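Local coordinates for PROTEIN (hypothetical protein EF0366) (Enterococcus faecalis, PDB 1VPY), which is of unknown function, a DUF72-family protein built as a TIM alpha/beta barrel that carries bound zinc ions in the crystal, at residues I81-E86 / V132-K137; S155-N160 / P188-P193. One frame throughout, in Å; residues are numbered along the deposited sequence.

Overall arrangement
The chain closes eight parallel strands into a TIM barrel, and both contacts join parts of its periphery, their centres about 16 and 17 Å from the centre of the chain. Contact 1 comes first: the loop 81-86, between strand 72-76 and helix 94-104, meets helix 129-141. Contact 2 follows in series, joining the loop 155-160 ahead of helix 162-171 to the loop 188-193 between strands 175-180 and 201-205. The two centres are about 20 Å apart, yet the contacts touch: Val132 and Leu135, on the helix of contact 1, meet Trp156, next to Tyr157 of contact 2, so that neighbouring loops and helices of the barrel's periphery adjoin there.

Contact 1: I81-E86 / V132-K137; sequences ISCQGE and VAYLQK
Tyr134 extends its ring toward Ile81 and Cys83 with CG anti to the backbone N (chi1 -177°), a torsion that carries the phenol from helix 129-141 across to the loop. Cys83 answers with SG anti to its own carbonyl carbon (chi1 -75°), which lays the sulfur over one face of that ring. Ile81 and Cys83 thus use different parts of one aromatic group: its hydroxyl gives a hydrogen bond to the Ile81 carbonyl, its face receives the Cys83 sulfur. Tyr134 OH donates to Ile81 O at 2.6 Å. The hydroxyl approaches from above the plane of the Ile81 carbonyl, 42° out of it, whereas the carbonyl oxygen itself lies at the edge of the ring, in the ring plane. Cys83 SG stands 3.8 Å above the Tyr134 ring plane and is displaced toward the rim, closest to the CZ and CE2 side; the distance from SG to the Tyr134 ring centroid is 4.0 Å. This is a Cys sulfur-aromatic contact. The sulfur is not a free thiol, since Cys83 SG is covalently linked to an unidentified ligand, probably from the crystallisation liquor. Only the Ile81 carbonyl takes the hydrogen bond; the end of its side chain leads away, to helix 94-104. The bond gives the buried phenol a partner and ties the loop backbone to the helix. Lys137, one turn on from Tyr134, forms a salt bridge with Glu94, and Tyr134 itself touches both Glu94 and Phe121, the latter in the loop after strand 114-120. Ile81 packs on Met97, Ile98 and Phe101 and bonds to Tyr134, which places the loop 81-86 between helices 94-104 and 129-141.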
ATOM      1  N   ILE A  81       7.978  -7.570  -9.784  1.00 39.74           N
ATOM      2  CA  ILE A  81       8.277  -6.138  -9.846  1.00 39.85           C
ATOM      3  C   ILE A  81       8.934  -5.640  -8.556  1.00 40.16           C
ATOM      4  O   ILE A  81       9.748  -4.722  -8.586  1.00 40.20           O
ATOM      5  CB  ILE A  81       7.014  -5.304 -10.219  1.00 39.87           C
ATOM      6  CG1 ILE A  81       6.621  -5.570 -11.677  1.00 39.75           C
ATOM      7  CG2 ILE A  81       7.249  -3.812 -10.016  1.00 39.53           C
ATOM      8  CD1 ILE A  81       5.188  -5.182 -12.042  1.00 39.63           C
ATOM      9  N   SER A  82       8.597  -6.261  -7.430  1.00 40.62           N
ATOM     10  CA  SER A  82       9.198  -5.887  -6.149  1.00 41.19           C
ATOM     11  C   SER A  82      10.291  -6.867  -5.703  1.00 41.73           C
ATOM     12  O   SER A  82      10.517  -7.066  -4.505  1.00 41.64           O
ATOM     13  CB  SER A  82       8.123  -5.731  -5.075  1.00 40.86           C
ATOM     14  OG  SER A  82       7.261  -6.847  -5.072  1.00 41.05           O
ATOM     15  N   CYS A  83      10.961  -7.467  -6.687  1.00 42.49           N
ATOM     16  CA  CYS A  83      12.113  -8.345  -6.464  1.00 43.50           C
ATOM     17  C   CYS A  83      11.818  -9.599  -5.626  1.00 43.70           C
ATOM     18  O   CYS A  83      12.681 -10.080  -4.888  1.00 43.87           O
ATOM     19  CB  CYS A  83      13.291  -7.551  -5.874  1.00 43.53           C
ATOM     20  SG  CYS A  83      14.152  -6.503  -7.069  1.00 45.35           S
ATOM     21  N   GLN A  84      10.607 -10.130  -5.754  1.00 44.16           N
ATOM     22  CA  GLN A  84      10.197 -11.296  -4.971  1.00 44.63           C
ATOM     23  C   GLN A  84       9.770 -12.472  -5.841  1.00 45.01           C
ATOM     24  O   GLN A  84      10.055 -13.629  -5.516  1.00 45.28           O
ATOM     25  CB  GLN A  84       9.073 -10.926  -4.008  1.00 44.58           C
ATOM     26  CG  GLN A  84       9.548 -10.142  -2.809  1.00 44.83           C
ATOM     27  CD  GLN A  84       8.479  -9.225  -2.240  1.00 45.47           C
ATOM     28  OE1 GLN A  84       7.919  -8.381  -2.946  1.00 44.40           O
ATOM     29  NE2 GLN A  84       8.204  -9.372  -0.948  1.00 46.29           N
ATOM     30  N   GLY A  85       9.093 -12.175  -6.945  1.00 45.22           N
ATOM     31  CA  GLY A  85       8.605 -13.211  -7.844  1.00 45.62           C
ATOM     32  C   GLY A  85       9.684 -14.083  -8.463  1.00 45.95           C
ATOM     33  O   GLY A  85      10.853 -13.691  -8.561  1.00 46.12           O
ATOM     34  N   GLU A  86       9.278 -15.283  -8.867  1.00 45.87           N
ATOM     35  CA  GLU A  86      10.090 -16.132  -9.719  1.00 45.75           C
ATOM     36  C   GLU A  86       9.791 -15.760 -11.174  1.00 45.41           C
ATOM     37  O   GLU A  86       9.577 -16.629 -12.016  1.00 45.57           O
ATOM     38  CB  GLU A  86       9.736 -17.603  -9.467  1.00 45.92           C
ATOM     39  CG  GLU A  86       9.837 -18.044  -8.005  1.00 46.66           C
ATOM     40  CD  GLU A  86      11.259 -18.394  -7.569  1.00 47.59           C
ATOM     41  OE1 GLU A  86      12.185 -18.383  -8.414  1.00 48.22           O
ATOM     42  OE2 GLU A  86      11.447 -18.689  -6.367  1.00 47.67           O
ATOM     43  N   VAL A 132      18.615   1.371  -5.037  1.00 40.22           N
ATOM     44  CA  VAL A 132      18.180   2.762  -5.170  1.00 39.71           C
ATOM     45  C   VAL A 132      17.997   3.000  -6.677  1.00 39.65           C
ATOM     46  O   VAL A 132      16.958   3.508  -7.116  1.00 39.57           O
ATOM     47  CB  VAL A 132      19.207   3.763  -4.556  1.00 39.67           C
ATOM     48  CG1 VAL A 132      19.007   5.174  -5.096  1.00 39.18           C
ATOM     49  CG2 VAL A 132      19.130   3.760  -3.033  1.00 39.36           C
ATOM     50  N   ALA A 133      19.005   2.593  -7.455  1.00 39.31           N
ATOM     51  CA  ALA A 133      18.956   2.631  -8.919  1.00 39.12           C
ATOM     52  C   ALA A 133      17.873   1.717  -9.506  1.00 38.99           C
ATOM     53  O   ALA A 133      17.510   1.858 -10.677  1.00 38.98           O
ATOM     54  CB  ALA A 133      20.322   2.292  -9.512  1.00 39.03           C
ATOM     55  N   TYR A 134      17.372   0.780  -8.700  1.00 38.75           N
ATOM     56  CA  TYR A 134      16.214  -0.023  -9.086  1.00 38.53           C
ATOM     57  C   TYR A 134      14.915   0.735  -8.838  1.00 38.48           C
ATOM     58  O   TYR A 134      13.957   0.585  -9.597  1.00 38.56           O
ATOM     59  CB  TYR A 134      16.182  -1.374  -8.359  1.00 38.56           C
ATOM     60  CG  TYR A 134      15.029  -2.259  -8.794  1.00 38.33           C
ATOM     61  CD1 TYR A 134      15.124  -3.041  -9.945  1.00 38.51           C
ATOM     62  CD2 TYR A 134      13.840  -2.301  -8.065  1.00 38.04           C
ATOM     63  CE1 TYR A 134      14.071  -3.844 -10.359  1.00 38.26           C
ATOM     64  CE2 TYR A 134      12.776  -3.103  -8.470  1.00 37.91           C
ATOM     65  CZ  TYR A 134      12.903  -3.868  -9.620  1.00 38.49           C
ATOM     66  OH  TYR A 134      11.869  -4.663 -10.035  1.00 38.81           O
ATOM     67  N   LEU A 135      14.879   1.535  -7.772  1.00 38.34           N
ATOM     68  CA  LEU A 135      13.715   2.377  -7.483  1.00 38.16           C
ATOM     69  C   LEU A 135      13.530   3.435  -8.567  1.00 38.32           C
ATOM     70  O   LEU A 135      12.405   3.833  -8.874  1.00 38.29           O
ATOM     71  CB  LEU A 135      13.827   3.037  -6.105  1.00 38.01           C
ATOM     72  CG  LEU A 135      13.727   2.160  -4.851  1.00 37.50           C
ATOM     73  CD1 LEU A 135      13.778   3.011  -3.593  1.00 36.98           C
ATOM     74  CD2 LEU A 135      12.473   1.313  -4.854  1.00 37.02           C
ATOM     75  N   GLN A 136      14.642   3.873  -9.153  1.00 38.40           N
ATOM     76  CA  GLN A 136      14.601   4.785 -10.285  1.00 38.53           C
ATOM     77  C   GLN A 136      14.026   4.089 -11.512  1.00 38.75           C
ATOM     78  O   GLN A 136      13.247   4.689 -12.252  1.00 38.75           O
ATOM     79  CB  GLN A 136      15.985   5.375 -10.565  1.00 38.49           C
ATOM     80  CG  GLN A 136      16.455   6.314  -9.460  1.00 38.46           C
ATOM     81  CD  GLN A 136      17.835   6.882  -9.691  1.00 38.32           C
ATOM     82  OE1 GLN A 136      18.722   6.213 -10.223  1.00 39.05           O
ATOM     83  NE2 GLN A 136      18.033   8.125  -9.271  1.00 37.65           N
ATOM     84  N   LYS A 137      14.387   2.820 -11.705  1.00 39.02           N
ATOM     85  CA  LYS A 137      13.800   1.998 -12.773  1.00 39.59           C
ATOM     86  C   LYS A 137      12.285   1.839 -12.598  1.00 39.79           C
ATOM     87  O   LYS A 137      11.541   1.863 -13.583  1.00 40.01           O
ATOM     88  CB  LYS A 137      14.476   0.620 -12.873  1.00 39.54           C
ATOM     89  CG  LYS A 137      15.916   0.644 -13.413  1.00 40.05           C
ATOM     90  CD  LYS A 137      16.342  -0.711 -13.987  1.00 40.06           C
ATOM     91  CE  LYS A 137      16.722  -1.717 -12.903  1.00 40.69           C
ATOM     92  NZ  LYS A 137      16.693  -3.118 -13.424  1.00 40.73           N
TER

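Contact 2: S155-N160 / P188-P193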
ATOM      1  N   SER A 155      17.437   0.041   7.472  1.00 41.00           N
ATOM      2  CA  SER A 155      18.627   0.798   7.049  1.00 41.38           C
ATOM      3  C   SER A 155      18.236   2.043   6.254  1.00 41.64           C
ATOM      4  O   SER A 155      18.919   3.066   6.325  1.00 41.77           O
ATOM      5  CB  SER A 155      19.621  -0.071   6.263  1.00 41.29           C
ATOM      6  OG  SER A 155      19.151  -0.367   4.957  1.00 41.10           O
ATOM      7  N   TRP A 156      17.133   1.941   5.511  1.00 42.06           N
ATOM      8  CA  TRP A 156      16.487   3.087   4.862  1.00 42.53           C
ATOM      9  C   TRP A 156      16.117   4.182   5.866  1.00 42.69           C
ATOM     10  O   TRP A 156      16.015   5.353   5.501  1.00 42.77           O
ATOM     11  CB  TRP A 156      15.197   2.653   4.162  1.00 42.67           C
ATOM     12  CG  TRP A 156      15.365   1.678   3.034  1.00 43.23           C
ATOM     13  CD1 TRP A 156      15.039   0.351   3.044  1.00 43.57           C
ATOM     14  CD2 TRP A 156      15.867   1.956   1.720  1.00 43.63           C
ATOM     15  NE1 TRP A 156      15.317  -0.216   1.825  1.00 43.88           N
ATOM     16  CE2 TRP A 156      15.830   0.745   0.994  1.00 43.70           C
ATOM     17  CE3 TRP A 156      16.353   3.108   1.087  1.00 44.00           C
ATOM     18  CZ2 TRP A 156      16.254   0.655  -0.336  1.00 43.31           C
ATOM     19  CZ3 TRP A 156      16.781   3.014  -0.233  1.00 43.63           C
ATOM     20  CH2 TRP A 156      16.725   1.796  -0.929  1.00 43.33           C
ATOM     21  N   TYR A 157      15.902   3.785   7.119  1.00 42.88           N
ATOM     22  CA  TYR A 157      15.413   4.682   8.163  1.00 43.05           C
ATOM     23  C   TYR A 157      16.479   5.130   9.161  1.00 43.34           C
ATOM     24  O   TYR A 157      16.199   5.969  10.022  1.00 43.38           O
ATOM     25  CB  TYR A 157      14.252   4.025   8.908  1.00 42.98           C
ATOM     26  CG  TYR A 157      13.013   3.846   8.063  1.00 42.93           C
ATOM     27  CD1 TYR A 157      12.047   4.851   7.984  1.00 42.65           C
ATOM     28  CD2 TYR A 157      12.802   2.670   7.345  1.00 42.95           C
ATOM     29  CE1 TYR A 157      10.898   4.688   7.212  1.00 42.96           C
ATOM     30  CE2 TYR A 157      11.658   2.497   6.566  1.00 42.88           C
ATOM     31  CZ  TYR A 157      10.709   3.509   6.507  1.00 42.89           C
ATOM     32  OH  TYR A 157       9.578   3.336   5.742  1.00 42.74           O
ATOM     33  N   GLN A 158      17.688   4.572   9.041  1.00 43.57           N
ATOM     34  CA  GLN A 158      18.803   4.902   9.930  1.00 43.76           C
ATOM     35  C   GLN A 158      19.071   6.407   9.935  1.00 44.10           C
ATOM     36  O   GLN A 158      19.055   7.039   8.877  1.00 43.99           O
ATOM     37  CB  GLN A 158      20.072   4.131   9.535  1.00 43.78           C
ATOM     38  CG  GLN A 158      20.171   2.735  10.141  1.00 43.57           C
ATOM     39  N   PRO A 159      19.308   6.984  11.133  1.00 44.48           N
ATOM     40  CA  PRO A 159      19.565   8.413  11.329  1.00 44.75           C
ATOM     41  C   PRO A 159      20.320   9.085  10.172  1.00 45.00           C
ATOM     42  O   PRO A 159      19.871  10.118   9.665  1.00 45.12           O
ATOM     43  CB  PRO A 159      20.423   8.431  12.598  1.00 44.75           C
ATOM     44  CG  PRO A 159      19.947   7.250  13.386  1.00 44.66           C
ATOM     45  CD  PRO A 159      19.341   6.255  12.418  1.00 44.48           C
ATOM     46  N   ASN A 160      21.441   8.484   9.765  1.00 45.10           N
ATOM     47  CA  ASN A 160      22.323   9.018   8.718  1.00 45.12           C
ATOM     48  C   ASN A 160      21.674   9.165   7.351  1.00 45.18           C
ATOM     49  O   ASN A 160      21.686  10.248   6.767  1.00 45.17           O
ATOM     50  CB  ASN A 160      23.556   8.127   8.564  1.00 45.18           C
ATOM     51  CG  ASN A 160      24.197   7.784   9.888  1.00 45.32           C
ATOM     52  OD1 ASN A 160      24.812   8.635  10.533  1.00 45.14           O
ATOM     53  ND2 ASN A 160      24.056   6.528  10.305  1.00 45.29           N
ATOM     54  N   PRO A 188      14.316  -3.278  13.111  1.00 35.15           N
ATOM     55  CA  PRO A 188      13.165  -2.529  13.613  1.00 35.16           C
ATOM     56  C   PRO A 188      12.660  -1.451  12.641  1.00 35.08           C
ATOM     57  O   PRO A 188      13.114  -0.298  12.690  1.00 35.25           O
ATOM     58  CB  PRO A 188      13.687  -1.922  14.924  1.00 35.16           C
ATOM     59  CG  PRO A 188      15.163  -1.817  14.748  1.00 34.99           C
ATOM     60  CD  PRO A 188      15.587  -2.807  13.695  1.00 35.08           C
ATOM     61  N   VAL A 189      11.729  -1.838  11.769  1.00 34.76           N
ATOM     62  CA  VAL A 189      11.076  -0.906  10.847  1.00 34.43           C
ATOM     63  C   VAL A 189      10.126   0.006  11.626  1.00 34.45           C
ATOM     64  O   VAL A 189       9.148  -0.475  12.200  1.00 34.50           O
ATOM     65  CB  VAL A 189      10.267  -1.652   9.763  1.00 34.53           C
ATOM     66  CG1 VAL A 189       9.563  -0.660   8.837  1.00 33.63           C
ATOM     67  CG2 VAL A 189      11.160  -2.590   8.979  1.00 33.95           C
ATOM     68  N   PRO A 190      10.387   1.325  11.630  1.00 34.49           N
ATOM     69  CA  PRO A 190       9.595   2.176  12.513  1.00 34.74           C
ATOM     70  C   PRO A 190       8.258   2.619  11.904  1.00 34.85           C
ATOM     71  O   PRO A 190       7.996   2.378  10.726  1.00 34.60           O
ATOM     72  CB  PRO A 190      10.513   3.379  12.763  1.00 34.58           C
ATOM     73  CG  PRO A 190      11.543   3.354  11.659  1.00 34.35           C
ATOM     74  CD  PRO A 190      11.352   2.107  10.839  1.00 34.57           C
ATOM     75  N   PHE A 191       7.415   3.227  12.730  1.00 35.32           N
ATOM     76  CA  PHE A 191       6.191   3.878  12.275  1.00 35.43           C
ATOM     77  C   PHE A 191       6.544   5.348  12.067  1.00 35.84           C
ATOM     78  O   PHE A 191       6.631   6.114  13.027  1.00 36.03           O
ATOM     79  CB  PHE A 191       5.101   3.709  13.332  1.00 35.08           C
ATOM     80  CG  PHE A 191       3.809   4.409  13.003  1.00 35.39           C
ATOM     81  CD1 PHE A 191       2.883   3.824  12.140  1.00 34.42           C
ATOM     82  CD2 PHE A 191       3.501   5.637  13.578  1.00 34.77           C
ATOM     83  CE1 PHE A 191       1.689   4.454  11.842  1.00 34.56           C
ATOM     84  CE2 PHE A 191       2.306   6.276  13.288  1.00 35.04           C
ATOM     85  CZ  PHE A 191       1.394   5.679  12.416  1.00 35.07           C
ATOM     86  N   TYR A 192       6.765   5.730  10.810  1.00 36.31           N
ATOM     87  CA  TYR A 192       7.388   7.020  10.480  1.00 36.51           C
ATOM     88  C   TYR A 192       6.453   7.947   9.697  1.00 36.65           C
ATOM     89  O   TYR A 192       6.544   8.023   8.470  1.00 36.39           O
ATOM     90  CB  TYR A 192       8.664   6.768   9.678  1.00 36.65           C
ATOM     91  CG  TYR A 192       9.727   7.829   9.820  1.00 36.99           C
ATOM     92  CD1 TYR A 192      10.616   7.810  10.900  1.00 37.62           C
ATOM     93  CD2 TYR A 192       9.863   8.838   8.871  1.00 36.82           C
ATOM     94  CE1 TYR A 192      11.609   8.779  11.034  1.00 37.61           C
ATOM     95  CE2 TYR A 192      10.849   9.818   8.997  1.00 37.40           C
ATOM     96  CZ  TYR A 192      11.721   9.780  10.077  1.00 37.44           C
ATOM     97  OH  TYR A 192      12.702  10.743  10.209  1.00 37.31           O
ATOM     98  N   PRO A 193       5.573   8.679  10.410  1.00 36.94           N
ATOM     99  CA  PRO A 193       4.529   9.462   9.742  1.00 37.12           C
ATOM    100  C   PRO A 193       5.092  10.732   9.102  1.00 37.30           C
ATOM    101  O   PRO A 193       5.345  11.723   9.792  1.00 37.32           O
ATOM    102  CB  PRO A 193       3.544   9.790  10.876  1.00 37.05           C
ATOM    103  CG  PRO A 193       4.361   9.777  12.117  1.00 37.28           C
ATOM    104  CD  PRO A 193       5.541   8.845  11.878  1.00 37.07           C
TER
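Tyr157 lays one face of its ring over Pro190, and the stacking is CH-pi in kind: Pro190 CD lies 3.9 Å from the centroid of the Tyr157 ring, 21° off the ring normal and shifted toward the rim. Its closest ring atom is Tyr157 CG, 3.7 Å from Pro190 CD, while Pro190 CG comes near the Tyr157 CB end. The proline thus covers the root of the tyrosine rather than its hydroxyl. With CG anti to the carbonyl carbon (chi1 -67°), Tyr157 sends its ring into the loop 188-193.

The aromatic pairing is with Tyr192: the edge of Tyr157 is turned toward the face of Tyr192 in an offset edge-to-face pair, centroids 5.9 Å apart and planes at 61°. The two side chains run past each other in opposite directions.

Plain apolar contact completes the set, Tyr157 CE1 reaching Tyr192 CB at 3.9 Å and Val189 CG1 lying 4.4 Å from Tyr157 CE2. Beyond the pair of loops, Tyr157 also rests on Leu176 of strand 175-180 and Met165 of helix 162-171, while Tyr192 packs on Val162 and Leu166 of that helix. With no hydrogen bond between the two segments, what joins them directly is ring and aliphatic carbon contact round Tyr157.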